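Local coordinates for heme oxygenase (Leptospira interrogans, PDB 5KZL), which catalyses the oxidative cleavage of heme to biliverdin, iron and carbon monoxide, an activity related to virulence in this pathogen, at residues A[74-77]-A[78-81]; A[81-84]-A[85-88]; A[87-90]-A[91-95]; A[119-122]-A[123-126]; A[157-160]-A[161-165]. The protein carries 1 engineered substitution. All coordinates share one frame; numbering follows the deposited sequence.

Contact 1: residues A[74-77]-A[78-81]; sequences IYFP and ELYR
Over one face of the Tyr80 ring sits Pro77, its CA 3.7 Å from the ring centroid and only 3° off the ring normal, a CH-pi contact that is almost perfectly centred within a 3-10 turn ending shortly before helix 82-93. The Phe76 ring is met at its edge instead: Glu78 OE1 lies close to the ring plane, 3.8 Å from Phe76 CD1, with the carboxylate plane turned well away from that of the ring. A third flat group, the Tyr75 ring, carries Pro77 CD over its centre, so the proline touches two aromatic faces. The evidence for the turn is two i to i+3 bonds, Leu79 N to Phe76 O at 3.0 Å and Tyr80 N to Pro77 O at 3.1 Å, both donors standing well out of the carbonyl planes, as the tight winding requires. Glu78 reaches back along the turn because its chain is bent at CB-CG (chi2 98°). On the inner side Leu79 CD1 packs on Phe76 CB at 3.6 Å, and helix 170-183 covers both residues through Phe173. The Tyr80 hydroxyl bonds Glu63 of helix 41-64 and also accepts a hydrogen bond from a water that is weakly bonded to Phe76 N. At the exit of the turn, Arg81 curls back and its NE donates to Leu79 O at 2.9 Å.

Contact 2: residues A[81-84]-A[85-88]; sequences RKNA and LLED
Leu85 folds back over the carbonyl of Arg81, its CG 3.5 Å from Arg81 O and its CD1 4.1 Å from Arg81 CB, on the buried side of the first turns of helix 82-93. Four successive i to i+4 bonds establish the alpha-helix. The first, Leu85 N to Arg81 O, measures 2.9 Å and lies nearly along the C=O axis; the next three, from Leu86, Glu87 and Asp88, are of similar length but tilted modestly from their carbonyl planes. Packing is dense on the side of Arg81, Ala84 and Leu85. Two bends in the Arg81 chain, at chi2 and chi3, bring one face of its guanidinium group under Ala84, whose CB lies 4.0 Å from the plane toward the rim. That group is pinned further by NH2, which donates to the carbonyls of Phe161 and Glu163, while Phe164 adds a cation-pi contact. Leu85 meanwhile meets Tyr55 and Phe161. Further along, buried Asp88 takes the backbone NH groups of Ser160 and Phe161 on its two oxygens, so Arg81, just before the helix, and Asp88 within it both hold the 157-165 loop. The opposite character belongs to Asn83 and Glu87, both exposed, with Lys82 partly so. Glu87 holds CG anti to N (chi1 -167°) and leads its carboxylate off, touching Ala84 and Asn83 with CB alone. Here the link between side chains is slight: Asn83 OD1 approaches Leu86 CD1 at 4.0 Å.

Contact 3: residues A[87-90]-A[91-95]; sequences EDLQ and FFYGT
Gln90 turns its amide forward to meet Gly94, bonding across the C-terminal end of helix 82-93, where Gly94 leaves helical geometry. Its first torsion places CG opposite N (chi1 -173°), and a bend at chi2, -77°, then swings the amide along the helix. NE2 consequently reaches Gly94 O at 2.8 Å, with the acceptor in the amide plane, and closes a loop alongside the backbone bond from Gly94 N to Gln90 O. At Gly94 the positive phi, 87°, takes the chain off the helical path, and the glycine carbonyl lies within reach of the glutamine amide. Leu89 and Tyr93, one turn apart, run side by side and point the same way: CD2 of Leu89 rests 3.7 Å from CE2 of Tyr93, while Leu89 O lies at the tyrosine ring edge. The tyrosine ring continues outward to meet Trp96 and His101. Phe91 and Phe92 choose different first torsions, which turns their rings to one another: CD2 of Phe91 stands 3.7 Å above the plane of the Phe92 ring, over its centre. Phe91 then reaches Leu153 and Pro154, whereas Phe92 packs inward on Leu48 and Tyr44 of helix 41-64. The Phe92 ring also approaches the preceding turn, where Asp88 O already receives the Phe92 N bond of 3.0 Å; the ring atom CD2 comes within 3.1 Å of Asp88 O.

Contact 4: residues A[119-122]-A[123-126]; sequences ETQP and ELLA
Gln121 lays its CB against the Leu124 side chain, with CD1 at 3.8 Å, and so covers the start of a 3-10 turn between two helices. At Gln121 the helical backbone of 105-120 breaks off (psi 65°), and the chain restarts through Pro122. Two i to i+3 bonds fix the new turn: Leu124 N to Gln121 O and Leu125 N to Pro122 O, each 2.9 Å, both with the donor well above the carbonyl plane rather than on a lone pair. The same geometry draws the leucine stems over the acceptors, Leu125 CB coming to 3.2 Å from Pro122 O. Glu123 doubles back beside the proline ring. Bent at chi2 (74°), it puts OE1 3.8 Å from Pro122 CD, and the two side chains point the same way; its other oxygen, OE2, takes a bond from Asn68 ND2. The amide of Gln121 stays on its own side of the turn, where NE2 donates to Thr120 O at 3.2 Å with that oxygen tilted from the amide plane. Both leucines touch Ile117 of helix 105-120 but otherwise part. Leu124 lies on Ser193, Ile194 and Glu197 of helix 188-210, while buried Leu125 meets Glu61 and Leu62 of helix 41-64 and Ser118 of helix 105-120, so the turn joins helix 105-120 to helix 125-151 between two further helices of this all-helical fold.

Contact 5: residues A[157-160]-A[161-165]; sequences KGIS and FYEFP
Ile159 meets both Tyr162 and Glu163 across a 3-10 turn in the loop leading from helix 125-151 to helix 170-183. The first shell is set by two i to i+3 bonds: Tyr162 N to Ile159 O at 3.1 Å and Glu163 N to Ser160 O at 3.0 Å, with both donors well out of the carbonyl planes. Ile159 CB lies 4.1 Å from Tyr162 CD2, and its CD1 meets Glu163 OE2 at 3.8 Å. To bring CD1 to the glutamate, CG1 takes the crowded position between N and the carbonyl carbon (chi1 56°), leaving CG2 beside N. Glu163 instead runs extended beyond CG, its CG passing 3.7 Å from Ile159 O. Within the turn the Tyr162 ring also carries Phe161 CD2 over one face, displaced toward the rim. The second shell holds these groups in place. Lys144 forms a salt bridge with Glu163 OE2, a pairing that would favour the charged carboxylate; Tyr162 OH bonds to the Tyr44 hydroxyl, and Phe161 meets the Phe51 ring. Leu143 and Lys144 of helix 125-151 touch the tyrosine side chain, which comes about 8 Å from the bound heme, placing the turn near the cofactor pocket. A water joins Ser160 OG, at 2.7 Å, to Glu163 O, to which it donates at 2.9 Å.

Contacts 1, 2 and 3 follow one another along the chain, contact 1 in the loop before helix 82-93 and the other two on that helix; the first two share Arg81, the latter pair Glu87 and Asp88. Contact 4 comes next, between helices 105-120 and 125-151, and contact 5 last. Folding brings contact 5 back to the helix, its centre about 8 Å from that of contact 2 and 13 Å from that of contact 3, so a loop near the heme is tied to a helix some seventy residues earlier in the chain. Contact 4 lies across the chain's centre from contacts 3 and 5, yet touches contact 1 through Ile74 CD1 and Ala126 CA, 3.8 Å apart.

Contact 1: residues A[74-77]-A[78-81]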
loop_
_atom_site.group_PDB
_atom_site.type_symbol
_atom_site.label_atom_id
_atom_site.label_comp_id
_atom_site.label_asym_id
_atom_site.label_seq_id
_atom_site.Cartn_x
_atom_site.Cartn_y
_atom_site.Cartn_z
ATOM N N ILE A 74 -3.343 -10.743 11.575
ATOM C CA ILE A 74 -3.082 -9.462 10.883
ATOM C C ILE A 74 -4.379 -8.966 10.216
ATOM O O ILE A 74 -4.349 -8.195 9.260
ATOM C CB ILE A 74 -1.834 -9.402 9.950
ATOM C CG1 ILE A 74 -1.880 -10.488 8.848
ATOM C CG2 ILE A 74 -0.528 -9.451 10.793
ATOM C CD1 ILE A 74 -1.060 -10.196 7.584
ATOM N N TYR A 75 -5.524 -9.384 10.760
ATOM C CA TYR A 75 -6.815 -8.919 10.262
ATOM C C TYR A 75 -6.983 -7.506 10.806
ATOM O O TYR A 75 -7.307 -7.309 11.984
ATOM C CB TYR A 75 -7.952 -9.866 10.695
ATOM C CG TYR A 75 -9.348 -9.370 10.378
ATOM C CD1 TYR A 75 -9.717 -9.044 9.074
ATOM C CD2 TYR A 75 -10.326 -9.304 11.372
ATOM C CE1 TYR A 75 -11.003 -8.591 8.779
ATOM C CE2 TYR A 75 -11.615 -8.854 11.089
ATOM C CZ TYR A 75 -11.949 -8.497 9.791
ATOM O OH TYR A 75 -13.241 -8.112 9.520
ATOM N N PHE A 76 -6.641 -6.516 9.967
ATOM C CA PHE A 76 -6.666 -5.108 10.360
ATOM C C PHE A 76 -7.488 -4.205 9.410
ATOM O O PHE A 76 -6.908 -3.387 8.691
ATOM C CB PHE A 76 -5.224 -4.574 10.500
ATOM C CG PHE A 76 -4.416 -5.104 11.670
ATOM C CD1 PHE A 76 -4.820 -4.871 12.981
ATOM C CD2 PHE A 76 -3.201 -5.746 11.460
ATOM C CE1 PHE A 76 -4.030 -5.293 14.062
ATOM C CE2 PHE A 76 -2.423 -6.185 12.540
ATOM C CZ PHE A 76 -2.847 -5.961 13.832
ATOM N N PRO A 77 -8.841 -4.259 9.477
ATOM C CA PRO A 77 -9.662 -3.377 8.617
ATOM C C PRO A 77 -9.400 -1.889 8.851
ATOM O O PRO A 77 -9.738 -1.089 7.989
ATOM C CB PRO A 77 -11.104 -3.730 9.004
ATOM C CG PRO A 77 -11.028 -5.078 9.602
ATOM C CD PRO A 77 -9.680 -5.192 10.255
ATOM N N GLU A 78 -8.799 -1.521 10.008
ATOM C CA GLU A 78 -8.412 -0.134 10.343
ATOM C C GLU A 78 -7.507 0.460 9.260
ATOM O O GLU A 78 -7.433 1.683 9.117
ATOM C CB GLU A 78 -7.618 -0.081 11.669
ATOM C CG GLU A 78 -8.413 -0.496 12.885
ATOM C CD GLU A 78 -8.203 -1.930 13.335
ATOM O OE1 GLU A 78 -8.018 -2.830 12.485
ATOM O OE2 GLU A 78 -8.388 -2.168 14.544
ATOM N N LEU A 79 -6.748 -0.414 8.569
ATOM C CA LEU A 79 -5.766 -0.020 7.556
ATOM C C LEU A 79 -6.332 0.174 6.163
ATOM O O LEU A 79 -5.659 0.798 5.348
ATOM C CB LEU A 79 -4.620 -1.047 7.506
ATOM C CG LEU A 79 -3.809 -1.239 8.794
ATOM C CD1 LEU A 79 -2.903 -2.452 8.672
ATOM C CD2 LEU A 79 -2.963 0.012 9.104
ATOM N N TYR A 80 -7.532 -0.380 5.869
ATOM C CA TYR A 80 -8.132 -0.334 4.519
ATOM C C TYR A 80 -8.141 1.071 3.936
ATOM O O TYR A 80 -8.434 2.049 4.647
ATOM C CB TYR A 80 -9.513 -0.992 4.466
ATOM C CG TYR A 80 -9.555 -2.486 4.727
ATOM C CD1 TYR A 80 -8.381 -3.229 4.882
ATOM C CD2 TYR A 80 -10.770 -3.161 4.801
ATOM C CE1 TYR A 80 -8.425 -4.605 5.122
ATOM C CE2 TYR A 80 -10.826 -4.534 5.039
ATOM C CZ TYR A 80 -9.653 -5.245 5.227
ATOM O OH TYR A 80 -9.731 -6.594 5.427
ATOM N N ARG A 81 -7.766 1.156 2.643
ATOM C CA ARG A 81 -7.553 2.408 1.908
ATOM C C ARG A 81 -8.510 2.671 0.768
ATOM O O ARG A 81 -8.561 3.816 0.308
ATOM C CB ARG A 81 -6.091 2.467 1.373
ATOM C CG ARG A 81 -4.952 2.319 2.414
ATOM C CD ARG A 81 -4.816 3.509 3.352
ATOM N NE ARG A 81 -5.821 3.497 4.424
ATOM C CZ ARG A 81 -6.248 4.583 5.066
ATOM N NH1 ARG A 81 -7.157 4.480 6.030
ATOM N NH2 ARG A 81 -5.746 5.773 4.774
HETATM O O HOH W 1 -7.337 -7.507 6.812
HETATM O O HOH W 2 -9.980 1.848 6.917
#

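Contact 2: residues A[81-84]-A[85-88]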
loop_
_atom_site.group_PDB
_atom_site.type_symbol
_atom_site.label_atom_id
_atom_site.label_comp_id
_atom_site.label_asym_id
_atom_site.label_seq_id
_atom_site.Cartn_x
_atom_site.Cartn_y
_atom_site.Cartn_z
ATOM N N ARG A 81 -7.766 1.156 2.643
ATOM C CA ARG A 81 -7.553 2.408 1.908
ATOM C C ARG A 81 -8.510 2.671 0.768
ATOM O O ARG A 81 -8.561 3.816 0.308
ATOM C CB ARG A 81 -6.091 2.467 1.373
ATOM C CG ARG A 81 -4.952 2.319 2.414
ATOM C CD ARG A 81 -4.816 3.509 3.352
ATOM N NE ARG A 81 -5.821 3.497 4.424
ATOM C CZ ARG A 81 -6.248 4.583 5.066
ATOM N NH1 ARG A 81 -7.157 4.480 6.030
ATOM N NH2 ARG A 81 -5.746 5.773 4.774
ATOM N N LYS A 82 -9.244 1.638 0.274
ATOM C CA LYS A 82 -10.132 1.786 -0.892
ATOM C C LYS A 82 -11.069 3.003 -0.787
ATOM O O LYS A 82 -11.134 3.799 -1.731
ATOM C CB LYS A 82 -10.933 0.490 -1.146
ATOM C CG LYS A 82 -11.969 0.535 -2.265
ATOM C CD LYS A 82 -12.884 -0.666 -2.160
ATOM C CE LYS A 82 -14.306 -0.308 -2.489
ATOM N NZ LYS A 82 -15.222 -1.455 -2.263
ATOM N N ASN A 83 -11.745 3.167 0.365
ATOM C CA ASN A 83 -12.679 4.289 0.553
ATOM C C ASN A 83 -11.985 5.643 0.668
ATOM O O ASN A 83 -12.501 6.633 0.154
ATOM C CB ASN A 83 -13.617 4.037 1.725
ATOM C CG ASN A 83 -14.603 2.916 1.463
ATOM O OD1 ASN A 83 -15.047 2.668 0.337
ATOM N ND2 ASN A 83 -15.006 2.241 2.512
ATOM N N ALA A 84 -10.804 5.680 1.293
ATOM C CA ALA A 84 -9.995 6.905 1.410
ATOM C C ALA A 84 -9.579 7.343 -0.002
ATOM O O ALA A 84 -9.709 8.525 -0.334
ATOM C CB ALA A 84 -8.762 6.650 2.264
ATOM N N LEU A 85 -9.147 6.373 -0.847
ATOM C CA LEU A 85 -8.759 6.610 -2.242
ATOM C C LEU A 85 -9.910 7.163 -3.079
ATOM O O LEU A 85 -9.718 8.160 -3.784
ATOM C CB LEU A 85 -8.132 5.352 -2.867
ATOM C CG LEU A 85 -6.700 5.119 -2.356
ATOM C CD1 LEU A 85 -6.262 3.709 -2.544
ATOM C CD2 LEU A 85 -5.707 6.089 -3.005
ATOM N N LEU A 86 -11.112 6.570 -2.945
ATOM C CA LEU A 86 -12.330 7.042 -3.634
ATOM C C LEU A 86 -12.618 8.496 -3.304
ATOM O O LEU A 86 -12.952 9.283 -4.200
ATOM C CB LEU A 86 -13.549 6.198 -3.208
ATOM C CG LEU A 86 -13.747 4.928 -3.979
ATOM C CD1 LEU A 86 -14.862 4.115 -3.349
ATOM C CD2 LEU A 86 -13.973 5.205 -5.521
ATOM N N GLU A 87 -12.489 8.853 -2.014
ATOM C CA GLU A 87 -12.717 10.210 -1.542
ATOM C C GLU A 87 -11.712 11.196 -2.148
ATOM O O GLU A 87 -12.118 12.227 -2.674
ATOM C CB GLU A 87 -12.694 10.262 -0.018
ATOM C CG GLU A 87 -13.239 11.571 0.501
ATOM C CD GLU A 87 -13.171 11.682 2.001
ATOM O OE1 GLU A 87 -14.062 11.132 2.687
ATOM O OE2 GLU A 87 -12.222 12.325 2.491
ATOM N N ASP A 88 -10.414 10.848 -2.155
ATOM C CA ASP A 88 -9.396 11.711 -2.773
ATOM C C ASP A 88 -9.647 11.816 -4.273
ATOM O O ASP A 88 -9.544 12.908 -4.814
ATOM C CB ASP A 88 -7.966 11.198 -2.494
ATOM C CG ASP A 88 -7.575 11.308 -1.032
ATOM O OD1 ASP A 88 -8.267 12.039 -0.280
ATOM O OD2 ASP A 88 -6.580 10.680 -0.644
#

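Contact 3: residues A[87-90]-A[91-95]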
loop_
_atom_site.group_PDB
_atom_site.type_symbol
_atom_site.label_atom_id
_atom_site.label_comp_id
_atom_site.label_asym_id
_atom_site.label_seq_id
_atom_site.Cartn_x
_atom_site.Cartn_y
_atom_site.Cartn_z
ATOM N N GLU A 87 -12.489 8.853 -2.014
ATOM C CA GLU A 87 -12.717 10.210 -1.542
ATOM C C GLU A 87 -11.712 11.196 -2.148
ATOM O O GLU A 87 -12.118 12.227 -2.674
ATOM C CB GLU A 87 -12.694 10.262 -0.018
ATOM C CG GLU A 87 -13.239 11.571 0.501
ATOM C CD GLU A 87 -13.171 11.682 2.001
ATOM O OE1 GLU A 87 -14.062 11.132 2.687
ATOM O OE2 GLU A 87 -12.222 12.325 2.491
ATOM N N ASP A 88 -10.414 10.848 -2.155
ATOM C CA ASP A 88 -9.396 11.711 -2.773
ATOM C C ASP A 88 -9.647 11.816 -4.273
ATOM O O ASP A 88 -9.544 12.908 -4.814
ATOM C CB ASP A 88 -7.966 11.198 -2.494
ATOM C CG ASP A 88 -7.575 11.308 -1.032
ATOM O OD1 ASP A 88 -8.267 12.039 -0.280
ATOM O OD2 ASP A 88 -6.580 10.680 -0.644
ATOM N N LEU A 89 -10.037 10.706 -4.930
ATOM C CA LEU A 89 -10.349 10.725 -6.361
ATOM C C LEU A 89 -11.521 11.670 -6.671
ATOM O O LEU A 89 -11.466 12.433 -7.631
ATOM C CB LEU A 89 -10.580 9.324 -6.916
ATOM C CG LEU A 89 -9.300 8.511 -7.101
ATOM C CD1 LEU A 89 -9.615 7.049 -7.162
ATOM C CD2 LEU A 89 -8.548 8.965 -8.368
ATOM N N GLN A 90 -12.559 11.666 -5.813
ATOM C CA GLN A 90 -13.664 12.602 -5.990
ATOM C C GLN A 90 -13.148 14.063 -5.833
ATOM O O GLN A 90 -13.595 14.930 -6.578
ATOM C CB GLN A 90 -14.789 12.295 -4.976
ATOM C CG GLN A 90 -16.095 13.114 -5.171
ATOM C CD GLN A 90 -16.002 14.546 -4.660
ATOM O OE1 GLN A 90 -15.495 14.817 -3.560
ATOM N NE2 GLN A 90 -16.456 15.511 -5.466
ATOM N N PHE A 91 -12.226 14.332 -4.877
ATOM C CA PHE A 91 -11.713 15.700 -4.715
ATOM C C PHE A 91 -11.004 16.173 -6.003
ATOM O O PHE A 91 -11.234 17.296 -6.463
ATOM C CB PHE A 91 -10.777 15.835 -3.493
ATOM C CG PHE A 91 -10.068 17.178 -3.463
ATOM C CD1 PHE A 91 -10.733 18.325 -3.033
ATOM C CD2 PHE A 91 -8.773 17.308 -3.949
ATOM C CE1 PHE A 91 -10.095 19.570 -3.057
ATOM C CE2 PHE A 91 -8.148 18.554 -4.005
ATOM C CZ PHE A 91 -8.811 19.677 -3.556
ATOM N N PHE A 92 -10.121 15.328 -6.558
ATOM C CA PHE A 92 -9.370 15.701 -7.757
ATOM C C PHE A 92 -10.208 15.735 -9.054
ATOM O O PHE A 92 -10.003 16.618 -9.898
ATOM C CB PHE A 92 -8.130 14.811 -7.930
ATOM C CG PHE A 92 -7.109 15.132 -6.868
ATOM C CD1 PHE A 92 -6.374 16.306 -6.921
ATOM C CD2 PHE A 92 -6.942 14.295 -5.764
ATOM C CE1 PHE A 92 -5.482 16.641 -5.896
ATOM C CE2 PHE A 92 -6.053 14.627 -4.743
ATOM C CZ PHE A 92 -5.319 15.793 -4.820
ATOM N N TYR A 93 -11.121 14.776 -9.222
ATOM C CA TYR A 93 -11.894 14.682 -10.463
ATOM C C TYR A 93 -13.275 15.349 -10.463
ATOM O O TYR A 93 -13.847 15.533 -11.548
ATOM C CB TYR A 93 -12.047 13.222 -10.863
ATOM C CG TYR A 93 -10.788 12.633 -11.454
ATOM C CD1 TYR A 93 -10.442 12.869 -12.785
ATOM C CD2 TYR A 93 -9.964 11.804 -10.703
ATOM C CE1 TYR A 93 -9.290 12.319 -13.340
ATOM C CE2 TYR A 93 -8.813 11.233 -11.257
ATOM C CZ TYR A 93 -8.480 11.498 -12.576
ATOM O OH TYR A 93 -7.345 10.963 -13.142
ATOM N N GLY A 94 -13.823 15.625 -9.276
ATOM C CA GLY A 94 -15.171 16.159 -9.113
ATOM C C GLY A 94 -16.130 14.984 -9.070
ATOM O O GLY A 94 -16.901 14.825 -8.126
ATOM N N THR A 95 -16.036 14.111 -10.089
ATOM C CA THR A 95 -16.778 12.863 -10.216
ATOM C C THR A 95 -15.817 11.848 -10.841
ATOM O O THR A 95 -15.312 12.079 -11.944
ATOM C CB THR A 95 -18.124 13.063 -10.953
ATOM O OG1 THR A 95 -18.675 11.787 -11.244
ATOM C CG2 THR A 95 -18.006 13.897 -12.239
#

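Contact 4: residues A[119-122]-A[123-126]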
loop_
_atom_site.group_PDB
_atom_site.type_symbol
_atom_site.label_atom_id
_atom_site.label_comp_id
_atom_site.label_asym_id
_atom_site.label_seq_id
_atom_site.Cartn_x
_atom_site.Cartn_y
_atom_site.Cartn_z
ATOM N N GLU A 119 -5.695 -16.794 -4.259
ATOM C CA GLU A 119 -6.288 -18.098 -4.500
ATOM C C GLU A 119 -5.333 -19.293 -4.309
ATOM O O GLU A 119 -5.807 -20.371 -3.953
ATOM C CB GLU A 119 -7.002 -18.183 -5.856
ATOM C CG GLU A 119 -6.304 -17.572 -7.050
ATOM C CD GLU A 119 -7.258 -17.378 -8.214
ATOM O OE1 GLU A 119 -7.515 -16.212 -8.586
ATOM O OE2 GLU A 119 -7.818 -18.386 -8.697
ATOM N N THR A 120 -4.021 -19.121 -4.506
ATOM C CA THR A 120 -3.067 -20.239 -4.422
ATOM C C THR A 120 -2.216 -20.284 -3.160
ATOM O O THR A 120 -1.994 -21.369 -2.637
ATOM C CB THR A 120 -2.173 -20.270 -5.646
ATOM O OG1 THR A 120 -1.401 -19.072 -5.700
ATOM C CG2 THR A 120 -2.946 -20.508 -6.947
ATOM N N GLN A 121 -1.681 -19.125 -2.707
ATOM C CA GLN A 121 -0.815 -19.029 -1.517
ATOM C C GLN A 121 -1.296 -17.845 -0.664
ATOM O O GLN A 121 -0.558 -16.859 -0.564
ATOM C CB GLN A 121 0.670 -18.836 -1.927
ATOM C CG GLN A 121 1.376 -20.101 -2.436
ATOM C CD GLN A 121 1.599 -21.118 -1.339
ATOM O OE1 GLN A 121 2.506 -20.994 -0.511
ATOM N NE2 GLN A 121 0.764 -22.135 -1.301
ATOM N N PRO A 122 -2.546 -17.900 -0.096
ATOM C CA PRO A 122 -3.089 -16.744 0.656
ATOM C C PRO A 122 -2.215 -16.231 1.790
ATOM O O PRO A 122 -2.253 -15.034 2.048
ATOM C CB PRO A 122 -4.455 -17.242 1.146
ATOM C CG PRO A 122 -4.387 -18.702 1.035
ATOM C CD PRO A 122 -3.545 -18.988 -0.138
ATOM N N GLU A 123 -1.354 -17.086 2.394
ATOM C CA GLU A 123 -0.422 -16.651 3.456
ATOM C C GLU A 123 0.537 -15.565 2.934
ATOM O O GLU A 123 0.999 -14.727 3.708
ATOM C CB GLU A 123 0.405 -17.836 3.989
ATOM C CG GLU A 123 -0.458 -18.953 4.579
ATOM C CD GLU A 123 -1.227 -19.853 3.619
ATOM O OE1 GLU A 123 -0.854 -19.923 2.424
ATOM O OE2 GLU A 123 -2.232 -20.464 4.059
ATOM N N LEU A 124 0.841 -15.581 1.624
ATOM C CA LEU A 124 1.732 -14.563 1.043
ATOM C C LEU A 124 1.091 -13.153 0.979
ATOM O O LEU A 124 1.803 -12.172 0.736
ATOM C CB LEU A 124 2.285 -14.990 -0.333
ATOM C CG LEU A 124 3.202 -16.239 -0.398
ATOM C CD1 LEU A 124 3.637 -16.493 -1.828
ATOM C CD2 LEU A 124 4.449 -16.070 0.465
ATOM N N LEU A 125 -0.240 -13.046 1.229
ATOM C CA LEU A 125 -0.897 -11.731 1.303
ATOM C C LEU A 125 -0.324 -10.932 2.494
ATOM O O LEU A 125 -0.417 -9.699 2.506
ATOM C CB LEU A 125 -2.429 -11.866 1.423
ATOM C CG LEU A 125 -3.161 -12.324 0.157
ATOM C CD1 LEU A 125 -4.649 -12.502 0.429
ATOM C CD2 LEU A 125 -2.937 -11.339 -1.023
ATOM N N ALA A 126 0.344 -11.631 3.450
ATOM C CA ALA A 126 1.040 -10.968 4.563
ATOM C C ALA A 126 2.073 -9.989 4.003
ATOM O O ALA A 126 2.250 -8.914 4.566
ATOM C CB ALA A 126 1.729 -11.995 5.470
#

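Contact 5: residues A[157-160]-A[161-165]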
loop_
_atom_site.group_PDB
_atom_site.type_symbol
_atom_site.label_atom_id
_atom_site.label_comp_id
_atom_site.label_asym_id
_atom_site.label_seq_id
_atom_site.Cartn_x
_atom_site.Cartn_y
_atom_site.Cartn_z
ATOM N N LYS A 157 -8.382 18.506 2.725
ATOM C CA LYS A 157 -8.900 17.958 1.463
ATOM C C LYS A 157 -7.818 17.241 0.651
ATOM O O LYS A 157 -6.646 17.617 0.703
ATOM C CB LYS A 157 -9.548 19.064 0.607
ATOM C CG LYS A 157 -10.796 19.719 1.224
ATOM C CD LYS A 157 -12.086 19.019 0.800
ATOM C CE LYS A 157 -13.244 19.972 0.620
ATOM N NZ LYS A 157 -13.910 20.287 1.907
ATOM N N GLY A 158 -8.245 16.208 -0.075
ATOM C CA GLY A 158 -7.426 15.426 -0.996
ATOM C C GLY A 158 -6.280 14.641 -0.400
ATOM O O GLY A 158 -5.365 14.278 -1.132
ATOM N N ILE A 159 -6.318 14.358 0.912
ATOM C CA ILE A 159 -5.252 13.612 1.602
ATOM C C ILE A 159 -5.819 12.484 2.460
ATOM O O ILE A 159 -5.091 12.001 3.326
ATOM C CB ILE A 159 -4.370 14.564 2.474
ATOM C CG1 ILE A 159 -5.255 15.368 3.494
ATOM C CG2 ILE A 159 -3.478 15.457 1.607
ATOM C CD1 ILE A 159 -4.540 15.909 4.700
ATOM N N SER A 160 -7.103 12.051 2.239
ATOM C CA SER A 160 -7.689 10.962 3.035
ATOM C C SER A 160 -6.832 9.696 2.971
ATOM O O SER A 160 -6.716 8.988 3.973
ATOM C CB SER A 160 -9.137 10.680 2.628
ATOM O OG SER A 160 -9.697 9.678 3.463
ATOM N N PHE A 161 -6.163 9.443 1.824
ATOM C CA PHE A 161 -5.307 8.260 1.681
ATOM C C PHE A 161 -4.244 8.127 2.772
ATOM O O PHE A 161 -3.880 7.016 3.130
ATOM C CB PHE A 161 -4.686 8.227 0.284
ATOM C CG PHE A 161 -3.711 7.106 0.013
ATOM C CD1 PHE A 161 -4.098 5.774 0.156
ATOM C CD2 PHE A 161 -2.427 7.380 -0.454
ATOM C CE1 PHE A 161 -3.205 4.732 -0.139
ATOM C CE2 PHE A 161 -1.536 6.336 -0.764
ATOM C CZ PHE A 161 -1.939 5.021 -0.615
ATOM N N TYR A 162 -3.749 9.246 3.293
ATOM C CA TYR A 162 -2.685 9.237 4.303
ATOM C C TYR A 162 -3.176 9.233 5.740
ATOM O O TYR A 162 -2.345 9.207 6.655
ATOM C CB TYR A 162 -1.770 10.444 4.094
ATOM C CG TYR A 162 -1.270 10.553 2.676
ATOM C CD1 TYR A 162 -0.322 9.665 2.181
ATOM C CD2 TYR A 162 -1.753 11.537 1.821
ATOM C CE1 TYR A 162 0.111 9.732 0.859
ATOM C CE2 TYR A 162 -1.324 11.617 0.496
ATOM C CZ TYR A 162 -0.375 10.725 0.027
ATOM O OH TYR A 162 0.049 10.789 -1.272
ATOM N N GLU A 163 -4.504 9.270 5.950
ATOM C CA GLU A 163 -5.088 9.350 7.289
ATOM C C GLU A 163 -5.837 8.088 7.711
ATOM O O GLU A 163 -6.556 7.464 6.907
ATOM C CB GLU A 163 -5.985 10.595 7.399
ATOM C CG GLU A 163 -5.285 11.898 7.056
ATOM C CD GLU A 163 -6.095 13.111 7.471
ATOM O OE1 GLU A 163 -7.338 13.056 7.354
ATOM O OE2 GLU A 163 -5.489 14.112 7.919
ATOM N N PHE A 164 -5.654 7.721 8.989
ATOM C CA PHE A 164 -6.233 6.527 9.605
ATOM C C PHE A 164 -7.148 6.939 10.761
ATOM O O PHE A 164 -6.713 6.886 11.907
ATOM C CB PHE A 164 -5.097 5.568 10.071
ATOM C CG PHE A 164 -4.258 5.100 8.904
ATOM C CD1 PHE A 164 -3.188 5.864 8.443
ATOM C CD2 PHE A 164 -4.580 3.931 8.219
ATOM C CE1 PHE A 164 -2.434 5.449 7.337
ATOM C CE2 PHE A 164 -3.837 3.532 7.102
ATOM C CZ PHE A 164 -2.761 4.284 6.682
ATOM N N PRO A 165 -8.398 7.399 10.485
ATOM C CA PRO A 165 -9.269 7.858 11.585
ATOM C C PRO A 165 -9.611 6.764 12.599
ATOM O O PRO A 165 -9.908 7.082 13.737
ATOM C CB PRO A 165 -10.505 8.412 10.863
ATOM C CG PRO A 165 -10.513 7.711 9.537
ATOM C CD PRO A 165 -9.064 7.555 9.172
HETATM O O HOH W 3 -9.030 8.468 5.838
#